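Local coordinates for protein cytochrome P450 monooxygenase (Rhodococcus sp. ECU0066, PDB 6KBH) that probably works as a self-sufficient monooxygenase, passing electrons from FMN through a [2Fe-2S] cluster to a heme that activates oxygen, at residues H151-V156 and Q461-G466; S313-A318 and E402-L407; S70-Y75 and W214-P219. All coordinates share one frame; numbering follows the deposited sequence.

Interaction 1 (H151-V156 and Q461-G466); sequences HHEPMV and QPVKIG
The flat group at the centre of this contact is the carboxylate of Glu153, which has the CG2 methyl of Val463 over one face and the backbone N-H of Val463 at its OE2 corner. The setting is the cytochrome P450 fold, where helix 153-164 probably corresponds to helix D and 461-466 is an extended run on the way from the heme portion to the flavin barrel. Val463 CG2 stands 3.5 Å from Glu153 CD and leans toward OE2, while Glu153 OE1 has the CB of Val463 at 3.8 Å. Nearby in 151-156, His151 ND1 lies over the rim of one His152 face, the planes well inclined to each other.

Glutamate suits its place because it is long enough to bridge backbones whose nearest CA atoms, those of Glu153 and Val463, are 8.0 Å apart. CG lies opposite the backbone N (chi1 -173°) and the chain stays extended beyond it, carrying the acid straight out from the helix. The acid and the valine run alongside each other, head to tail, flank against flank.

Valine fits the other side because CG2 lies beside its own backbone N: methyl and N-H face the same carboxylate together, and a compact beta-branched residue does this without blocking the amide. Arg157 and Arg460 form long, weak ion pairs with OE2 and may help to keep the acid ionised. The one hydrogen bond runs from Val463 N to Glu153 OE2, 3.1 Å long and 160° at the hydrogen, arriving on the syn side but 25° out of the carboxylate plane.

Interaction 2 (S313-A318 and E402-L407); sequences SLIPNA and EIQIFL
Ile315 and Gln404 bring the two backbones closest, their CA atoms 6.1 Å apart where the first turn of helix 315-325 meets the body of helix 396-413. In the P450 fold these probably correspond to helix K, bearing the ExxR motif, and helix L, which follows the heme-ligating cysteine. Both segments keep helical hydrogen bonding, such as Ala318 N to Leu314 O at 2.9 Å and Leu407 N to Ile403 O at 2.8 Å.

Ile315 is the central side chain. With CG2 opposite the backbone N and CG1 beside it (chi1 -71°), its two branches part: CG2 lies over the aliphatic base of Gln404, 3.6 Å from Gln404 CG, while CD1 runs on to the main-chain carbonyl of Leu407. A branched, apolar residue suits this buried spot, where Ile308 of helix 302-310 also packs on Ile315 and Leu407. Pro316 meets Gln404 at about a right angle; proline is at home in a first helical turn, where a missing N-H costs no helix bond. Leu407 adds its CD2 methyl, 4.5 Å from CG2 of Ile315. The carbonyl of Leu407, hydrogen-bonded to the Thr411 hydroxyl, has Ile315 CD1 3.4 Å from Leu407 O.

Interaction 3 (S70-Y75 and W214-P219); sequences SPELGY and WGRPAP
Glu72 and Arg216 cross at a slant, carboxylate and guanidinium planes 67° apart, and nearly all that these two loops share passes through that pair. The arginine reaches out at full stretch, with CG opposite its carbonyl carbon (chi1 -73°) and the chain extended from CG to NE, and presents its far end to the acid. Both terminal nitrogens close on a single oxygen: Arg216 NH2 lies 2.8 Å from Glu72 OE2, and Arg216 NH1 lies 2.9 Å from the same atom.

The grip is coplanar with the guanidinium but not with the carboxylate. OE2 sits in the guanidinium plane, at the group's edge, but the two donors reach it differently: NH1 comes nearly in line with the C-O bond, whereas NH2 stands above the carboxylate plane. This is therefore a forked salt bridge to one atom and not the coplanar pairing of two nitrogens with two oxygens. A bend at chi2 (62°) turns the acid toward the arginine; independently, the main-chain O of Glu72 lies in the guanidinium plane at its edge.

Long, flexible, charged residues suit this solvent-facing place, since they can span a gap between loops that otherwise hardly touch. Glu72 also meets a crystal neighbour, so its exact pose may owe something to the lattice. Within 70-75, a backbone bond from Ser70 N to Tyr75 O (3.1 Å) holds the turn together, and the Tyr75 hydroxyl is bonded to Arg333. The arrangement is a surface salt bridge joining a beta-hairpin turn, between strands 67-69 and 76-78, to what is probably the F-G loop of the P450 fold.

From the N terminus, the hairpin turn 70-75 opens interaction 3 and helix 153-164 opens interaction 1 before 214-219 closes the first of these loops, so interactions 1 and 3 cross. Interaction 2, between 313-318 and 402-407, is nested inside the long loop that 461-466 finally closes; interactions 3 and 2 follow in series. Interaction 2 packs two helices of the heme core together, and interaction 1 ties the run toward the flavin barrel to that core; the two, centres 11 Å apart, probably meet through a hydrogen bond involving Lys464 O and the Gln404 side chain. Interaction 3, its nearest atoms about 17 Å from interaction 2, joins a sheet edge to a helix-linking loop.

Interaction 1 (H151-V156 and Q461-G466)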
ATOM      1  N   HIS A 151      -0.025  -1.990 -17.378  1.00 88.11           N
ATOM      2  CA  HIS A 151       0.327  -1.715 -18.767  1.00 89.92           C
ATOM      3  C   HIS A 151       1.313  -0.558 -18.874  1.00 90.12           C
ATOM      4  O   HIS A 151       2.204  -0.568 -19.731  1.00 88.95           O
ATOM      5  CB  HIS A 151      -0.927  -1.411 -19.583  1.00 88.33           C
ATOM      6  CG  HIS A 151      -0.642  -0.735 -20.889  1.00100.96           C
ATOM      7  ND1 HIS A 151      -0.886   0.605 -21.104  1.00108.48           N
ATOM      8  CD2 HIS A 151      -0.119  -1.212 -22.042  1.00104.87           C
ATOM      9  CE1 HIS A 151      -0.530   0.922 -22.336  1.00104.25           C
ATOM     10  NE2 HIS A 151      -0.061  -0.162 -22.926  1.00112.73           N
ATOM     11  N   HIS A 152       1.172   0.452 -18.013  1.00 91.56           N
ATOM     12  CA  HIS A 152       1.955   1.675 -18.144  1.00 90.33           C
ATOM     13  C   HIS A 152       3.343   1.579 -17.521  1.00 84.50           C
ATOM     14  O   HIS A 152       4.143   2.502 -17.705  1.00 87.80           O
ATOM     15  CB  HIS A 152       1.198   2.852 -17.524  1.00 81.52           C
ATOM     16  CG  HIS A 152      -0.042   3.236 -18.268  1.00 80.62           C
ATOM     17  ND1 HIS A 152      -0.014   3.764 -19.541  1.00 83.24           N
ATOM     18  CD2 HIS A 152      -1.350   3.178 -17.916  1.00 80.61           C
ATOM     19  CE1 HIS A 152      -1.248   4.010 -19.942  1.00 82.15           C
ATOM     20  NE2 HIS A 152      -2.077   3.663 -18.974  1.00 78.84           N
ATOM     21  N   GLU A 153       3.651   0.501 -16.801  1.00 86.53           N
ATOM     22  CA  GLU A 153       4.942   0.416 -16.121  1.00 80.77           C
ATOM     23  C   GLU A 153       6.148   0.457 -17.057  1.00 84.69           C
ATOM     24  O   GLU A 153       7.174   1.038 -16.661  1.00 89.84           O
ATOM     25  CB  GLU A 153       4.988  -0.842 -15.242  1.00 76.70           C
ATOM     26  CG  GLU A 153       6.238  -0.924 -14.377  1.00 73.00           C
ATOM     27  CD  GLU A 153       6.116  -1.931 -13.254  1.00 90.20           C
ATOM     28  OE1 GLU A 153       5.004  -2.462 -13.036  1.00 93.34           O
ATOM     29  OE2 GLU A 153       7.140  -2.199 -12.591  1.00 92.54           O
ATOM     30  N   PRO A 154       6.127  -0.131 -18.261  1.00 96.38           N
ATOM     31  CA  PRO A 154       7.275   0.062 -19.161  1.00 95.02           C
ATOM     32  C   PRO A 154       7.424   1.494 -19.644  1.00 86.55           C
ATOM     33  O   PRO A 154       8.555   1.947 -19.861  1.00 88.44           O
ATOM     34  CB  PRO A 154       6.979  -0.895 -20.326  1.00 92.08           C
ATOM     35  CG  PRO A 154       6.058  -1.911 -19.751  1.00 84.50           C
ATOM     36  CD  PRO A 154       5.203  -1.153 -18.787  1.00 92.56           C
ATOM     37  N   MET A 155       6.316   2.219 -19.817  1.00 86.80           N
ATOM     38  CA  MET A 155       6.385   3.579 -20.345  1.00 91.32           C
ATOM     39  C   MET A 155       7.102   4.519 -19.383  1.00 96.23           C
ATOM     40  O   MET A 155       7.914   5.350 -19.808  1.00 97.45           O
ATOM     41  CB  MET A 155       4.975   4.086 -20.650  1.00 82.08           C
ATOM     42  CG  MET A 155       4.874   5.574 -20.953  1.00 95.27           C
ATOM     43  SD  MET A 155       4.604   6.588 -19.483  1.00103.52           S
ATOM     44  CE  MET A 155       3.045   5.936 -18.889  1.00 88.96           C
ATOM     45  N   VAL A 156       6.807   4.415 -18.085  1.00 92.06           N
ATOM     46  CA  VAL A 156       7.426   5.313 -17.115  1.00 92.99           C
ATOM     47  C   VAL A 156       8.893   4.956 -16.908  1.00 98.84           C
ATOM     48  O   VAL A 156       9.730   5.841 -16.691  1.00104.23           O
ATOM     49  CB  VAL A 156       6.632   5.295 -15.795  1.00 90.40           C
ATOM     50  CG1 VAL A 156       6.329   3.873 -15.376  1.00 96.18           C
ATOM     51  CG2 VAL A 156       7.385   6.032 -14.694  1.00 87.48           C
ATOM     52  N   GLN A 461      13.129  -3.752 -10.861  1.00111.44           N
ATOM     53  CA  GLN A 461      12.349  -4.325  -9.774  1.00105.30           C
ATOM     54  C   GLN A 461      10.876  -4.079 -10.021  1.00103.04           C
ATOM     55  O   GLN A 461      10.483  -2.941 -10.304  1.00103.90           O
ATOM     56  CB  GLN A 461      12.750  -3.735  -8.433  1.00 90.00           C
ATOM     57  CG  GLN A 461      12.121  -4.477  -7.275  1.00 91.49           C
ATOM     58  CD  GLN A 461      12.463  -3.877  -5.943  1.00 97.47           C
ATOM     59  OE1 GLN A 461      12.957  -2.760  -5.871  1.00108.26           O
ATOM     60  NE2 GLN A 461      12.210  -4.621  -4.872  1.00 96.79           N
ATOM     61  N   PRO A 462      10.045  -5.114  -9.940  1.00101.16           N
ATOM     62  CA  PRO A 462       8.603  -4.911 -10.117  1.00 91.18           C
ATOM     63  C   PRO A 462       8.053  -3.939  -9.084  1.00 95.87           C
ATOM     64  O   PRO A 462       8.386  -4.003  -7.897  1.00 87.68           O
ATOM     65  CB  PRO A 462       8.019  -6.319  -9.936  1.00 97.57           C
ATOM     66  CG  PRO A 462       9.059  -7.067  -9.161  1.00 90.78           C
ATOM     67  CD  PRO A 462      10.371  -6.518  -9.633  1.00 96.26           C
ATOM     68  N   VAL A 463       7.218  -3.015  -9.563  1.00102.68           N
ATOM     69  CA  VAL A 463       6.523  -2.096  -8.678  1.00 91.95           C
ATOM     70  C   VAL A 463       5.664  -2.877  -7.684  1.00 96.66           C
ATOM     71  O   VAL A 463       5.137  -3.954  -7.991  1.00 90.25           O
ATOM     72  CB  VAL A 463       5.679  -1.128  -9.526  1.00 76.34           C
ATOM     73  CG1 VAL A 463       4.674  -0.386  -8.685  1.00 83.07           C
ATOM     74  CG2 VAL A 463       6.585  -0.151 -10.257  1.00 85.38           C
ATOM     75  N   LYS A 464       5.547  -2.346  -6.467  1.00 85.56           N
ATOM     76  CA  LYS A 464       4.579  -2.845  -5.494  1.00 88.18           C
ATOM     77  C   LYS A 464       3.771  -1.663  -4.981  1.00 83.46           C
ATOM     78  O   LYS A 464       4.285  -0.837  -4.222  1.00 90.89           O
ATOM     79  CB  LYS A 464       5.264  -3.594  -4.353  1.00 94.49           C
ATOM     80  CG  LYS A 464       5.756  -4.958  -4.792  1.00 97.21           C
ATOM     81  CD  LYS A 464       5.928  -5.929  -3.649  1.00 87.98           C
ATOM     82  CE  LYS A 464       6.276  -7.306  -4.201  1.00108.96           C
ATOM     83  NZ  LYS A 464       5.209  -7.861  -5.081  1.00106.93           N
ATOM     84  N   ILE A 465       2.511  -1.580  -5.410  1.00 80.17           N
ATOM     85  CA  ILE A 465       1.618  -0.488  -5.045  1.00 77.03           C
ATOM     86  C   ILE A 465       0.267  -1.059  -4.651  1.00 85.49           C
ATOM     87  O   ILE A 465      -0.113  -2.159  -5.064  1.00 89.11           O
ATOM     88  CB  ILE A 465       1.429   0.542  -6.183  1.00 86.71           C
ATOM     89  CG1 ILE A 465       0.969  -0.149  -7.467  1.00 76.03           C
ATOM     90  CG2 ILE A 465       2.681   1.339  -6.393  1.00 86.00           C
ATOM     91  CD1 ILE A 465       1.105   0.681  -8.712  1.00 79.22           C
ATOM     92  N   GLY A 466      -0.462  -0.290  -3.850  1.00 82.57           N
ATOM     93  CA  GLY A 466      -1.789  -0.670  -3.427  1.00 81.45           C
ATOM     94  C   GLY A 466      -1.841  -1.549  -2.200  1.00 81.79           C
ATOM     95  O   GLY A 466      -2.935  -1.978  -1.817  1.00 84.26           O
TER

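Interaction 2 (S313-A318 and E402-L407)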
ATOM      1  N   SER A 313      14.328  -3.370  -2.107  1.00 98.75           N
ATOM      2  CA  SER A 313      13.100  -4.010  -1.648  1.00 98.01           C
ATOM      3  C   SER A 313      12.287  -3.120  -0.714  1.00100.15           C
ATOM      4  O   SER A 313      11.078  -3.332  -0.574  1.00102.36           O
ATOM      5  CB  SER A 313      13.422  -5.331  -0.947  1.00 86.15           C
ATOM      6  OG  SER A 313      14.624  -5.238  -0.202  1.00100.11           O
ATOM      7  N   LEU A 314      12.913  -2.127  -0.090  1.00100.82           N
ATOM      8  CA  LEU A 314      12.243  -1.237   0.847  1.00103.04           C
ATOM      9  C   LEU A 314      11.804   0.074   0.211  1.00 91.01           C
ATOM     10  O   LEU A 314      11.254   0.930   0.909  1.00 88.63           O
ATOM     11  CB  LEU A 314      13.157  -0.967   2.049  1.00 96.49           C
ATOM     12  CG  LEU A 314      14.586  -0.515   1.758  1.00101.65           C
ATOM     13  CD1 LEU A 314      15.109   0.323   2.885  1.00110.32           C
ATOM     14  CD2 LEU A 314      15.477  -1.716   1.570  1.00 95.24           C
ATOM     15  N   ILE A 315      12.025   0.241  -1.094  1.00 90.19           N
ATOM     16  CA  ILE A 315      11.541   1.434  -1.799  1.00 84.46           C
ATOM     17  C   ILE A 315      10.033   1.635  -1.629  1.00 88.02           C
ATOM     18  O   ILE A 315       9.615   2.765  -1.328  1.00 87.52           O
ATOM     19  CB  ILE A 315      11.966   1.394  -3.260  1.00 82.02           C
ATOM     20  CG1 ILE A 315      13.472   1.619  -3.379  1.00 85.13           C
ATOM     21  CG2 ILE A 315      11.204   2.421  -4.089  1.00 83.37           C
ATOM     22  CD1 ILE A 315      13.974   1.585  -4.783  1.00 90.07           C
ATOM     23  N   PRO A 316       9.174   0.618  -1.814  1.00 95.51           N
ATOM     24  CA  PRO A 316       7.724   0.875  -1.705  1.00 94.46           C
ATOM     25  C   PRO A 316       7.299   1.536  -0.402  1.00 88.94           C
ATOM     26  O   PRO A 316       6.628   2.574  -0.433  1.00 76.56           O
ATOM     27  CB  PRO A 316       7.117  -0.527  -1.862  1.00 85.46           C
ATOM     28  CG  PRO A 316       8.107  -1.268  -2.667  1.00 90.85           C
ATOM     29  CD  PRO A 316       9.444  -0.773  -2.227  1.00 90.08           C
ATOM     30  N   ASN A 317       7.665   0.964   0.749  1.00 94.50           N
ATOM     31  CA  ASN A 317       7.319   1.615   2.009  1.00 85.87           C
ATOM     32  C   ASN A 317       8.123   2.891   2.219  1.00 84.10           C
ATOM     33  O   ASN A 317       7.644   3.814   2.888  1.00 78.87           O
ATOM     34  CB  ASN A 317       7.529   0.670   3.191  1.00 75.08           C
ATOM     35  CG  ASN A 317       6.788   1.131   4.439  1.00 77.25           C
ATOM     36  OD1 ASN A 317       5.687   1.668   4.357  1.00 71.85           O
ATOM     37  ND2 ASN A 317       7.406   0.945   5.599  1.00 80.42           N
ATOM     38  N   ALA A 318       9.340   2.958   1.673  1.00 82.30           N
ATOM     39  CA  ALA A 318      10.137   4.175   1.778  1.00 80.17           C
ATOM     40  C   ALA A 318       9.376   5.371   1.225  1.00 86.93           C
ATOM     41  O   ALA A 318       9.217   6.392   1.905  1.00 84.47           O
ATOM     42  CB  ALA A 318      11.470   4.008   1.046  1.00 82.27           C
ATOM     43  N   GLU A 402       5.185   5.793  -9.890  1.00 82.01           N
ATOM     44  CA  GLU A 402       6.090   6.786 -10.457  1.00 85.24           C
ATOM     45  C   GLU A 402       7.247   7.098  -9.516  1.00 86.08           C
ATOM     46  O   GLU A 402       8.413   7.123  -9.928  1.00 81.49           O
ATOM     47  CB  GLU A 402       5.293   8.046 -10.747  1.00 89.39           C
ATOM     48  CG  GLU A 402       5.596   8.701 -12.038  1.00 88.95           C
ATOM     49  CD  GLU A 402       4.521   9.679 -12.399  1.00 87.45           C
ATOM     50  OE1 GLU A 402       3.415   9.602 -11.824  1.00 91.37           O
ATOM     51  OE2 GLU A 402       4.796  10.558 -13.220  1.00 86.98           O
ATOM     52  N   ILE A 403       6.936   7.359  -8.246  1.00 79.75           N
ATOM     53  CA  ILE A 403       7.979   7.657  -7.271  1.00 84.73           C
ATOM     54  C   ILE A 403       8.896   6.458  -7.098  1.00 93.41           C
ATOM     55  O   ILE A 403      10.128   6.592  -7.079  1.00 93.92           O
ATOM     56  CB  ILE A 403       7.356   8.078  -5.929  1.00 82.72           C
ATOM     57  CG1 ILE A 403       6.495   9.326  -6.100  1.00 87.16           C
ATOM     58  CG2 ILE A 403       8.446   8.342  -4.912  1.00 83.28           C
ATOM     59  CD1 ILE A 403       7.278  10.541  -6.469  1.00 91.60           C
ATOM     60  N   GLN A 404       8.308   5.267  -6.967  1.00 93.59           N
ATOM     61  CA  GLN A 404       9.094   4.059  -6.725  1.00 84.20           C
ATOM     62  C   GLN A 404      10.162   3.831  -7.788  1.00 85.49           C
ATOM     63  O   GLN A 404      11.275   3.411  -7.472  1.00 88.16           O
ATOM     64  CB  GLN A 404       8.167   2.849  -6.649  1.00 88.28           C
ATOM     65  CG  GLN A 404       7.756   2.472  -5.252  1.00 84.83           C
ATOM     66  CD  GLN A 404       6.575   1.551  -5.278  1.00 92.30           C
ATOM     67  OE1 GLN A 404       5.453   1.993  -5.483  1.00 98.75           O
ATOM     68  NE2 GLN A 404       6.818   0.258  -5.111  1.00 95.74           N
ATOM     69  N   ILE A 405       9.838   4.079  -9.054  1.00 82.77           N
ATOM     70  CA  ILE A 405      10.804   3.865 -10.129  1.00 92.44           C
ATOM     71  C   ILE A 405      11.808   5.011 -10.214  1.00 97.77           C
ATOM     72  O   ILE A 405      12.999   4.781 -10.465  1.00101.74           O
ATOM     73  CB  ILE A 405      10.089   3.611 -11.469  1.00 91.45           C
ATOM     74  CG1 ILE A 405       8.945   2.644 -11.295  1.00103.25           C
ATOM     75  CG2 ILE A 405      11.051   2.988 -12.442  1.00102.87           C
ATOM     76  CD1 ILE A 405       7.865   2.787 -12.324  1.00 97.88           C
ATOM     77  N   PHE A 406      11.332   6.250 -10.086  1.00 94.21           N
ATOM     78  CA  PHE A 406      12.253   7.361  -9.938  1.00 93.14           C
ATOM     79  C   PHE A 406      13.321   7.027  -8.908  1.00 93.85           C
ATOM     80  O   PHE A 406      14.529   7.164  -9.162  1.00 95.61           O
ATOM     81  CB  PHE A 406      11.526   8.637  -9.502  1.00 89.11           C
ATOM     82  CG  PHE A 406      10.518   9.179 -10.479  1.00 87.13           C
ATOM     83  CD1 PHE A 406      10.526   8.781 -11.806  1.00 93.70           C
ATOM     84  CD2 PHE A 406       9.585  10.117 -10.073  1.00 87.70           C
ATOM     85  CE1 PHE A 406       9.601   9.298 -12.695  1.00 94.08           C
ATOM     86  CE2 PHE A 406       8.658  10.640 -10.958  1.00 87.59           C
ATOM     87  CZ  PHE A 406       8.671  10.230 -12.271  1.00 93.61           C
ATOM     88  N   LEU A 407      12.880   6.591  -7.737  1.00 92.89           N
ATOM     89  CA  LEU A 407      13.765   6.277  -6.633  1.00 96.37           C
ATOM     90  C   LEU A 407      14.416   4.908  -6.762  1.00102.70           C
ATOM     91  O   LEU A 407      15.238   4.558  -5.912  1.00112.20           O
ATOM     92  CB  LEU A 407      13.004   6.372  -5.307  1.00101.20           C
ATOM     93  CG  LEU A 407      13.832   6.317  -4.020  1.00105.83           C
ATOM     94  CD1 LEU A 407      14.866   7.442  -3.995  1.00114.64           C
ATOM     95  CD2 LEU A 407      12.946   6.348  -2.787  1.00101.73           C
TER

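Interaction 3 (S70-Y75 and W214-P219)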
ATOM      1  N   SER A  70      -8.349  31.551  11.749  1.00 68.92           N
ATOM      2  CA  SER A  70      -7.169  32.288  11.327  1.00 73.05           C
ATOM      3  C   SER A  70      -7.598  33.638  10.779  1.00 80.73           C
ATOM      4  O   SER A  70      -8.419  33.677   9.854  1.00 74.70           O
ATOM      5  CB  SER A  70      -6.396  31.497  10.271  1.00 67.33           C
ATOM      6  OG  SER A  70      -5.386  32.285   9.667  1.00 78.76           O
ATOM      7  N   PRO A  71      -7.149  34.761  11.349  1.00 79.54           N
ATOM      8  CA  PRO A  71      -7.490  36.059  10.740  1.00 69.46           C
ATOM      9  C   PRO A  71      -6.762  36.345   9.437  1.00 61.29           C
ATOM     10  O   PRO A  71      -7.362  36.948   8.539  1.00 72.17           O
ATOM     11  CB  PRO A  71      -7.116  37.062  11.839  1.00 73.19           C
ATOM     12  CG  PRO A  71      -7.290  36.287  13.102  1.00 73.69           C
ATOM     13  CD  PRO A  71      -6.810  34.900  12.774  1.00 67.80           C
ATOM     14  N   GLU A  72      -5.496  35.934   9.298  1.00 64.32           N
ATOM     15  CA  GLU A  72      -4.739  36.244   8.085  1.00 68.91           C
ATOM     16  C   GLU A  72      -5.435  35.687   6.848  1.00 65.23           C
ATOM     17  O   GLU A  72      -5.762  36.426   5.913  1.00 75.84           O
ATOM     18  CB  GLU A  72      -3.308  35.706   8.197  1.00 52.48           C
ATOM     19  CG  GLU A  72      -2.405  36.020   6.991  1.00 59.68           C
ATOM     20  CD  GLU A  72      -2.185  37.515   6.748  1.00 79.76           C
ATOM     21  OE1 GLU A  72      -2.421  38.330   7.662  1.00101.44           O
ATOM     22  OE2 GLU A  72      -1.761  37.878   5.632  1.00 89.87           O
ATOM     23  N   LEU A  73      -5.669  34.383   6.828  1.00 74.43           N
ATOM     24  CA  LEU A  73      -6.476  33.746   5.801  1.00 71.50           C
ATOM     25  C   LEU A  73      -7.927  33.678   6.285  1.00 71.97           C
ATOM     26  O   LEU A  73      -8.236  34.027   7.419  1.00 82.06           O
ATOM     27  CB  LEU A  73      -5.889  32.372   5.477  1.00 70.57           C
ATOM     28  CG  LEU A  73      -6.562  31.358   4.561  1.00 76.03           C
ATOM     29  CD1 LEU A  73      -5.589  30.894   3.508  1.00 71.28           C
ATOM     30  CD2 LEU A  73      -6.988  30.196   5.408  1.00 78.02           C
ATOM     31  N   GLY A  74      -8.832  33.269   5.411  1.00 70.75           N
ATOM     32  CA  GLY A  74     -10.224  33.320   5.805  1.00 75.92           C
ATOM     33  C   GLY A  74     -10.813  32.059   6.404  1.00 77.10           C
ATOM     34  O   GLY A  74     -12.036  31.993   6.567  1.00 67.93           O
ATOM     35  N   TYR A  75     -10.000  31.064   6.750  1.00 75.44           N
ATOM     36  CA  TYR A  75     -10.512  29.742   7.077  1.00 76.65           C
ATOM     37  C   TYR A  75     -10.310  29.396   8.544  1.00 71.23           C
ATOM     38  O   TYR A  75      -9.518  30.013   9.261  1.00 74.55           O
ATOM     39  CB  TYR A  75      -9.838  28.642   6.243  1.00 75.31           C
ATOM     40  CG  TYR A  75     -10.015  28.699   4.738  1.00 80.03           C
ATOM     41  CD1 TYR A  75     -10.472  29.846   4.093  1.00 79.18           C
ATOM     42  CD2 TYR A  75      -9.723  27.590   3.963  1.00 74.71           C
ATOM     43  CE1 TYR A  75     -10.624  29.879   2.718  1.00 71.49           C
ATOM     44  CE2 TYR A  75      -9.878  27.613   2.599  1.00 75.75           C
ATOM     45  CZ  TYR A  75     -10.326  28.757   1.976  1.00 79.69           C
ATOM     46  OH  TYR A  75     -10.473  28.765   0.611  1.00 81.23           O
ATOM     47  N   TRP A 214      -3.623  28.760  -4.906  1.00 62.17           N
ATOM     48  CA  TRP A 214      -3.497  28.666  -3.455  1.00 64.81           C
ATOM     49  C   TRP A 214      -2.640  29.769  -2.835  1.00 77.19           C
ATOM     50  O   TRP A 214      -2.315  29.681  -1.642  1.00 59.52           O
ATOM     51  CB  TRP A 214      -2.937  27.292  -3.072  1.00 59.33           C
ATOM     52  CG  TRP A 214      -3.922  26.180  -3.278  1.00 66.46           C
ATOM     53  CD1 TRP A 214      -5.004  25.891  -2.499  1.00 66.06           C
ATOM     54  CD2 TRP A 214      -3.923  25.214  -4.335  1.00 68.10           C
ATOM     55  NE1 TRP A 214      -5.675  24.809  -3.000  1.00 63.29           N
ATOM     56  CE2 TRP A 214      -5.033  24.371  -4.128  1.00 68.93           C
ATOM     57  CE3 TRP A 214      -3.093  24.978  -5.435  1.00 75.61           C
ATOM     58  CZ2 TRP A 214      -5.335  23.308  -4.980  1.00 65.98           C
ATOM     59  CZ3 TRP A 214      -3.394  23.918  -6.281  1.00 77.67           C
ATOM     60  CH2 TRP A 214      -4.506  23.099  -6.048  1.00 65.34           C
ATOM     61  N   GLY A 215      -2.282  30.809  -3.593  1.00 63.32           N
ATOM     62  CA  GLY A 215      -1.410  31.859  -3.117  1.00 63.99           C
ATOM     63  C   GLY A 215      -2.030  33.233  -3.314  1.00 69.67           C
ATOM     64  O   GLY A 215      -3.252  33.394  -3.345  1.00 74.17           O
ATOM     65  N   ARG A 216      -1.158  34.231  -3.445  1.00 55.31           N
ATOM     66  CA  ARG A 216      -1.563  35.628  -3.616  1.00 74.23           C
ATOM     67  C   ARG A 216      -0.880  36.179  -4.861  1.00 77.62           C
ATOM     68  O   ARG A 216       0.100  36.932  -4.768  1.00 72.93           O
ATOM     69  CB  ARG A 216      -1.231  36.452  -2.369  1.00 58.61           C
ATOM     70  CG  ARG A 216      -2.152  36.165  -1.181  1.00 60.34           C
ATOM     71  CD  ARG A 216      -1.610  36.754   0.115  1.00 65.37           C
ATOM     72  NE  ARG A 216      -2.581  36.686   1.208  1.00 68.00           N
ATOM     73  CZ  ARG A 216      -2.305  36.994   2.475  1.00 65.44           C
ATOM     74  NH1 ARG A 216      -1.086  37.387   2.812  1.00 58.61           N
ATOM     75  NH2 ARG A 216      -3.245  36.906   3.405  1.00 55.07           N
ATOM     76  N   PRO A 217      -1.375  35.827  -6.046  1.00 78.70           N
ATOM     77  CA  PRO A 217      -0.719  36.254  -7.284  1.00 79.49           C
ATOM     78  C   PRO A 217      -1.006  37.706  -7.636  1.00 79.72           C
ATOM     79  O   PRO A 217      -2.035  38.278  -7.268  1.00 79.50           O
ATOM     80  CB  PRO A 217      -1.318  35.313  -8.335  1.00 79.70           C
ATOM     81  CG  PRO A 217      -2.679  35.011  -7.807  1.00 75.95           C
ATOM     82  CD  PRO A 217      -2.548  34.976  -6.307  1.00 69.63           C
ATOM     83  N   ALA A 218      -0.068  38.297  -8.366  1.00 81.80           N
ATOM     84  CA  ALA A 218      -0.246  39.633  -8.907  1.00 89.22           C
ATOM     85  C   ALA A 218      -1.170  39.583 -10.120  1.00 84.04           C
ATOM     86  O   ALA A 218      -1.315  38.534 -10.754  1.00 92.04           O
ATOM     87  CB  ALA A 218       1.108  40.227  -9.285  1.00 80.49           C
ATOM     88  N   PRO A 219      -1.828  40.702 -10.451  1.00 93.13           N
ATOM     89  CA  PRO A 219      -2.706  40.721 -11.638  1.00 92.69           C
ATOM     90  C   PRO A 219      -2.064  40.172 -12.903  1.00 83.70           C
ATOM     91  O   PRO A 219      -2.753  39.539 -13.712  1.00 82.92           O
ATOM     92  CB  PRO A 219      -3.043  42.211 -11.787  1.00 92.55           C
ATOM     93  CG  PRO A 219      -2.967  42.748 -10.399  1.00 82.43           C
ATOM     94  CD  PRO A 219      -1.884  41.970  -9.697  1.00 91.25           C
TER